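Local coordinates for coatomer subunit delta (Saccharomyces cerevisiae, PDB 5FJZ), which forms part of the COPI vesicle coat, probably serving retrograde Golgi-to-ER transport, and through its mu-homology domain binds tryptophan-based motifs such as that of Dsl1, at residues A[150-160]-A[218-226]. Sequence-based numbering, arbitrary orientation.
Sequences TELADVIFTIP and YPMTVSFQE
Leu152 sets its CD1 over one face of the Phe224 ring, 4.2 Å from Phe224 CG and displaced toward the rim, while Tyr267 of strand 257-269 meets the same ring edge-to-face. Phe224 CG sits between its backbone N and carbonyl carbon (chi1 61°), and the ring presents its face to the leucine methyls. Phe157 receives Val222 CG2 on one face, 4.0 Å from Phe157 CE2; the same methyl lies 3.7 Å from Val155 CG1, so it is shared by two residues of the facing strand. Farther along, Ile159 CD1 packs against Met220 CG and SD, the two side chains running alongside each other.

Between these groups the backbones pair antiparallel. Ile156 and Ser223 form one hydrogen-bonded pair, with Ile156 N donating to Ser223 O at 2.9 Å, nearly straight at 171°. Thr158 and Thr221 form the next, and Phe157 with Val222 is the non-hydrogen-bonded pair between them. On the Ile156 and Thr158 face, a water links Ile156 O, Thr221 O and Thr158 OG1, the last also bonded to Ser191.

At Asp154 the chain turns a corner in a G1 bulge opposite Ile194, and direct pairing gives way to two waters bridging the backbone of Ala153 to that of Gln225, one from N to O and the other from O to N. Beyond them Thr150 OG1 donates to the syn lone pair of Glu226 OE1 at 2.6 Å. Strand 220-229 lies between strands 155-159 and 257-269, antiparallel to both, within the long mixed sheet of the elongated, all-beta mu-homology domain characteristic of adaptor medium subunits.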
ATOM      1  N   THR A 150     -29.727  -2.219  16.675  1.00 33.28           N
ATOM      2  CA  THR A 150     -29.252  -1.128  17.524  1.00 37.00           C
ATOM      3  C   THR A 150     -29.069   0.080  16.647  1.00 33.74           C
ATOM      4  O   THR A 150     -29.055  -0.035  15.424  1.00 27.12           O
ATOM      5  CB  THR A 150     -27.936  -1.477  18.257  1.00 39.98           C
ATOM      6  OG1 THR A 150     -26.913  -1.714  17.291  1.00 41.07           O
ATOM      7  CG2 THR A 150     -28.097  -2.734  19.138  1.00 40.19           C
ATOM      8  N   GLU A 151     -29.002   1.241  17.280  1.00 31.37           N
ATOM      9  CA  GLU A 151     -28.875   2.510  16.577  1.00 31.09           C
ATOM     10  C   GLU A 151     -27.454   2.614  15.995  1.00 32.03           C
ATOM     11  O   GLU A 151     -26.495   2.045  16.552  1.00 27.36           O
ATOM     12  CB  GLU A 151     -29.205   3.681  17.511  1.00 33.45           C
ATOM     13  CG  GLU A 151     -28.243   3.932  18.683  1.00 41.99           C
ATOM     14  CD  GLU A 151     -28.263   5.387  19.151  1.00 51.06           C
ATOM     15  OE1 GLU A 151     -29.369   6.003  19.145  1.00 51.87           O
ATOM     16  OE2 GLU A 151     -27.158   5.932  19.461  1.00 51.61           O
ATOM     17  N   LEU A 152     -27.317   3.305  14.858  1.00 28.29           N
ATOM     18  CA  LEU A 152     -26.013   3.763  14.414  1.00 26.83           C
ATOM     19  C   LEU A 152     -25.902   5.248  14.755  1.00 26.30           C
ATOM     20  O   LEU A 152     -26.812   6.045  14.418  1.00 27.78           O
ATOM     21  CB  LEU A 152     -25.850   3.587  12.925  1.00 24.12           C
ATOM     22  CG  LEU A 152     -25.727   2.186  12.380  1.00 20.45           C
ATOM     23  CD1 LEU A 152     -25.735   2.225  10.885  1.00 19.02           C
ATOM     24  CD2 LEU A 152     -24.447   1.542  12.889  1.00 24.73           C
ATOM     25  N   ALA A 153     -24.824   5.615  15.441  1.00 23.90           N
ATOM     26  CA  ALA A 153     -24.618   6.997  15.840  1.00 26.41           C
ATOM     27  C   ALA A 153     -23.545   7.624  14.977  1.00 24.10           C
ATOM     28  O   ALA A 153     -22.633   6.906  14.509  1.00 25.36           O
ATOM     29  CB  ALA A 153     -24.213   7.066  17.292  1.00 29.51           C
ATOM     30  N   ASP A 154     -23.663   8.912  14.709  1.00 23.88           N
ATOM     31  CA  ASP A 154     -22.614   9.661  13.978  1.00 22.90           C
ATOM     32  C   ASP A 154     -22.207   9.010  12.684  1.00 21.59           C
ATOM     33  O   ASP A 154     -20.999   8.780  12.403  1.00 23.50           O
ATOM     34  CB  ASP A 154     -21.369   9.862  14.908  1.00 26.73           C
ATOM     35  CG  ASP A 154     -21.688  10.731  16.138  1.00 30.45           C
ATOM     36  OD1 ASP A 154     -22.631  11.535  16.098  1.00 30.38           O
ATOM     37  OD2 ASP A 154     -20.983  10.621  17.151  1.00 29.41           O
ATOM     38  N   VAL A 155     -23.173   8.795  11.808  1.00 20.62           N
ATOM     39  CA  VAL A 155     -22.968   8.270  10.446  1.00 21.12           C
ATOM     40  C   VAL A 155     -22.620   9.417   9.473  1.00 21.02           C
ATOM     41  O   VAL A 155     -23.237  10.473   9.484  1.00 21.73           O
ATOM     42  CB  VAL A 155     -24.231   7.596   9.991  1.00 19.03           C
ATOM     43  CG1 VAL A 155     -24.129   6.995   8.585  1.00 21.74           C
ATOM     44  CG2 VAL A 155     -24.648   6.543  11.005  1.00 19.42           C
ATOM     45  N   ILE A 156     -21.585   9.219   8.697  1.00 20.45           N
ATOM     46  CA  ILE A 156     -21.005  10.237   7.862  1.00 18.81           C
ATOM     47  C   ILE A 156     -21.132   9.882   6.396  1.00 19.66           C
ATOM     48  O   ILE A 156     -20.729   8.785   5.929  1.00 20.84           O
ATOM     49  CB  ILE A 156     -19.557  10.519   8.263  1.00 20.09           C
ATOM     50  CG1 ILE A 156     -19.580  11.044   9.710  1.00 21.05           C
ATOM     51  CG2 ILE A 156     -18.988  11.605   7.372  1.00 19.52           C
ATOM     52  CD1 ILE A 156     -18.216  11.291  10.297  1.00 27.39           C
ATOM     53  N   PHE A 157     -21.756  10.787   5.655  1.00 18.50           N
ATOM     54  CA  PHE A 157     -21.816  10.684   4.183  1.00 15.42           C
ATOM     55  C   PHE A 157     -20.845  11.641   3.505  1.00 14.89           C
ATOM     56  O   PHE A 157     -20.791  12.840   3.878  1.00 16.26           O
ATOM     57  CB  PHE A 157     -23.265  10.994   3.720  1.00 15.53           C
ATOM     58  CG  PHE A 157     -24.289  10.104   4.349  1.00 16.85           C
ATOM     59  CD1 PHE A 157     -24.802  10.432   5.628  1.00 17.18           C
ATOM     60  CD2 PHE A 157     -24.775   9.025   3.691  1.00 19.48           C
ATOM     61  CE1 PHE A 157     -25.714   9.581   6.249  1.00 18.03           C
ATOM     62  CE2 PHE A 157     -25.680   8.168   4.276  1.00 17.57           C
ATOM     63  CZ  PHE A 157     -26.178   8.483   5.548  1.00 17.66           C
ATOM     64  N   THR A 158     -20.066  11.136   2.576  1.00 14.69           N
ATOM     65  CA  THR A 158     -19.027  11.945   1.899  1.00 16.58           C
ATOM     66  C   THR A 158     -19.334  12.003   0.409  1.00 15.80           C
ATOM     67  O   THR A 158     -19.554  11.014  -0.241  1.00 16.61           O
ATOM     68  CB  THR A 158     -17.577  11.450   2.198  1.00 17.03           C
ATOM     69  OG1 THR A 158     -17.454  11.555   3.606  1.00 16.52           O
ATOM     70  CG2 THR A 158     -16.559  12.333   1.479  1.00 16.93           C
ATOM     71  N   ILE A 159     -19.350  13.217  -0.111  1.00 13.88           N
ATOM     72  CA  ILE A 159     -19.544  13.530  -1.469  1.00 15.39           C
ATOM     73  C   ILE A 159     -18.229  14.059  -1.996  1.00 17.83           C
ATOM     74  O   ILE A 159     -17.678  15.022  -1.429  1.00 16.50           O
ATOM     75  CB  ILE A 159     -20.641  14.666  -1.682  1.00 17.49           C
ATOM     76  CG1 ILE A 159     -21.865  14.372  -0.856  1.00 19.85           C
ATOM     77  CG2 ILE A 159     -20.954  14.762  -3.165  1.00 19.14           C
ATOM     78  CD1 ILE A 159     -22.509  13.022  -1.149  1.00 24.21           C
ATOM     79  N   PRO A 160     -17.711  13.495  -3.125  1.00 16.82           N
ATOM     80  CA  PRO A 160     -16.341  13.831  -3.660  1.00 20.74           C
ATOM     81  C   PRO A 160     -16.192  15.134  -4.490  1.00 20.73           C
ATOM     82  O   PRO A 160     -15.589  15.145  -5.572  1.00 18.47           O
ATOM     83  CB  PRO A 160     -16.003  12.645  -4.483  1.00 19.76           C
ATOM     84  CG  PRO A 160     -17.338  12.201  -4.994  1.00 21.31           C
ATOM     85  CD  PRO A 160     -18.288  12.376  -3.841  1.00 17.80           C
ATOM     86  N   TYR A 218     -20.481  11.345  -7.610  1.00 16.96           N
ATOM     87  CA  TYR A 218     -20.296   9.944  -7.270  1.00 18.48           C
ATOM     88  C   TYR A 218     -18.809   9.520  -7.415  1.00 21.98           C
ATOM     89  O   TYR A 218     -18.085  10.157  -8.178  1.00 20.85           O
ATOM     90  CB  TYR A 218     -21.170   9.072  -8.175  1.00 18.93           C
ATOM     91  CG  TYR A 218     -22.615   9.272  -7.938  1.00 17.62           C
ATOM     92  CD1 TYR A 218     -23.291   8.584  -6.970  1.00 17.77           C
ATOM     93  CD2 TYR A 218     -23.341  10.135  -8.759  1.00 18.80           C
ATOM     94  CE1 TYR A 218     -24.662   8.824  -6.747  1.00 18.32           C
ATOM     95  CE2 TYR A 218     -24.671  10.413  -8.526  1.00 17.56           C
ATOM     96  CZ  TYR A 218     -25.327   9.759  -7.531  1.00 18.01           C
ATOM     97  OH  TYR A 218     -26.673  10.001  -7.340  1.00 15.39           O
ATOM     98  N   PRO A 219     -18.320   8.512  -6.655  1.00 20.66           N
ATOM     99  CA  PRO A 219     -18.994   7.713  -5.604  1.00 20.45           C
ATOM    100  C   PRO A 219     -19.312   8.491  -4.313  1.00 17.89           C
ATOM    101  O   PRO A 219     -18.517   9.291  -3.804  1.00 17.61           O
ATOM    102  CB  PRO A 219     -18.042   6.566  -5.402  1.00 20.55           C
ATOM    103  CG  PRO A 219     -16.640   7.111  -5.750  1.00 23.00           C
ATOM    104  CD  PRO A 219     -16.853   8.221  -6.738  1.00 22.80           C
ATOM    105  N   MET A 220     -20.482   8.276  -3.757  1.00 19.27           N
ATOM    106  CA  MET A 220     -20.786   8.764  -2.432  1.00 20.19           C
ATOM    107  C   MET A 220     -20.446   7.653  -1.424  1.00 18.71           C
ATOM    108  O   MET A 220     -20.860   6.507  -1.593  1.00 21.29           O
ATOM    109  CB  MET A 220     -22.291   9.101  -2.319  1.00 19.45           C
ATOM    110  CG  MET A 220     -22.757  10.159  -3.301  1.00 21.21           C
ATOM    111  SD  MET A 220     -24.508  10.576  -3.117  1.00 22.68           S
ATOM    112  CE  MET A 220     -24.680  11.776  -4.445  1.00 24.84           C
ATOM    113  N   THR A 221     -19.750   8.013  -0.356  1.00 17.97           N
ATOM    114  CA  THR A 221     -19.275   7.052   0.595  1.00 19.71           C
ATOM    115  C   THR A 221     -19.978   7.248   1.904  1.00 19.87           C
ATOM    116  O   THR A 221     -20.242   8.391   2.339  1.00 23.76           O
ATOM    117  CB  THR A 221     -17.763   7.207   0.814  1.00 23.44           C
ATOM    118  OG1 THR A 221     -17.095   6.899  -0.396  1.00 25.32           O
ATOM    119  CG2 THR A 221     -17.261   6.268   1.858  1.00 27.18           C
ATOM    120  N   VAL A 222     -20.245   6.171   2.587  1.00 18.49           N
ATOM    121  CA  VAL A 222     -20.791   6.228   3.941  1.00 19.69           C
ATOM    122  C   VAL A 222     -19.809   5.608   4.966  1.00 18.67           C
ATOM    123  O   VAL A 222     -19.137   4.589   4.654  1.00 19.68           O
ATOM    124  CB  VAL A 222     -22.152   5.559   4.054  1.00 23.06           C
ATOM    125  CG1 VAL A 222     -22.070   4.089   3.766  1.00 26.18           C
ATOM    126  CG2 VAL A 222     -22.708   5.722   5.452  1.00 25.68           C
ATOM    127  N   SER A 223     -19.753   6.226   6.136  1.00 17.36           N
ATOM    128  CA  SER A 223     -18.861   5.800   7.208  0.50 18.67           C
ATOM    129  C   SER A 223     -19.653   5.655   8.499  1.00 18.94           C
ATOM    130  O   SER A 223     -20.317   6.627   8.935  1.00 18.31           O
ATOM    131  CB  SER A 223     -17.757   6.873   7.350  0.50 18.93           C
ATOM    132  OG  SER A 223     -16.809   6.524   8.357  0.50 19.06           O
ATOM    133  N   PHE A 224     -19.564   4.472   9.114  1.00 16.75           N
ATOM    134  CA  PHE A 224     -20.181   4.173  10.369  1.00 18.06           C
ATOM    135  C   PHE A 224     -19.437   3.080  11.117  1.00 17.63           C
ATOM    136  O   PHE A 224     -18.604   2.355  10.561  1.00 17.18           O
ATOM    137  CB  PHE A 224     -21.641   3.756  10.194  1.00 16.31           C
ATOM    138  CG  PHE A 224     -21.844   2.487   9.333  1.00 18.07           C
ATOM    139  CD1 PHE A 224     -21.607   1.202   9.844  1.00 18.37           C
ATOM    140  CD2 PHE A 224     -22.200   2.607   7.988  1.00 15.50           C
ATOM    141  CE1 PHE A 224     -21.819   0.085   9.084  1.00 17.78           C
ATOM    142  CE2 PHE A 224     -22.381   1.457   7.211  1.00 19.39           C
ATOM    143  CZ  PHE A 224     -22.194   0.216   7.768  1.00 18.12           C
ATOM    144  N   GLN A 225     -19.651   3.052  12.415  1.00 19.48           N
ATOM    145  CA  GLN A 225     -18.941   2.148  13.301  1.00 24.43           C
ATOM    146  C   GLN A 225     -19.774   2.021  14.543  1.00 23.41           C
ATOM    147  O   GLN A 225     -20.116   3.025  15.156  1.00 28.35           O
ATOM    148  CB  GLN A 225     -17.526   2.707  13.605  1.00 24.25           C
ATOM    149  CG  GLN A 225     -16.576   1.819  14.441  1.00 38.18           C
ATOM    150  CD  GLN A 225     -15.149   2.349  14.620  1.00 41.11           C
ATOM    151  OE1 GLN A 225     -14.426   1.856  15.471  1.00 60.02           O
ATOM    152  NE2 GLN A 225     -14.737   3.339  13.816  1.00 44.78           N
ATOM    153  N   GLU A 226     -19.987   0.812  15.010  1.00 19.59           N
ATOM    154  CA  GLU A 226     -20.548   0.616  16.359  1.00 27.56           C
ATOM    155  C   GLU A 226     -19.864  -0.498  17.134  1.00 24.95           C
ATOM    156  O   GLU A 226     -19.365  -1.424  16.532  1.00 20.09           O
ATOM    157  CB  GLU A 226     -22.072   0.319  16.243  1.00 38.58           C
ATOM    158  CG  GLU A 226     -22.408  -1.022  15.575  1.00 49.25           C
ATOM    159  CD  GLU A 226     -23.584  -1.768  16.201  1.00 72.04           C
ATOM    160  OE1 GLU A 226     -24.510  -1.086  16.702  1.00 83.41           O
ATOM    161  OE2 GLU A 226     -23.614  -3.033  16.156  1.00 89.03           O
TER
HETATM  162  O   HOH W   1     -22.679   3.762  16.131  1.00 26.28           O
HETATM  163  O   HOH W   2     -22.259   4.463  13.406  1.00 36.62           O
HETATM  164  O   HOH W   3     -18.289   8.949   4.639  1.00 19.32           O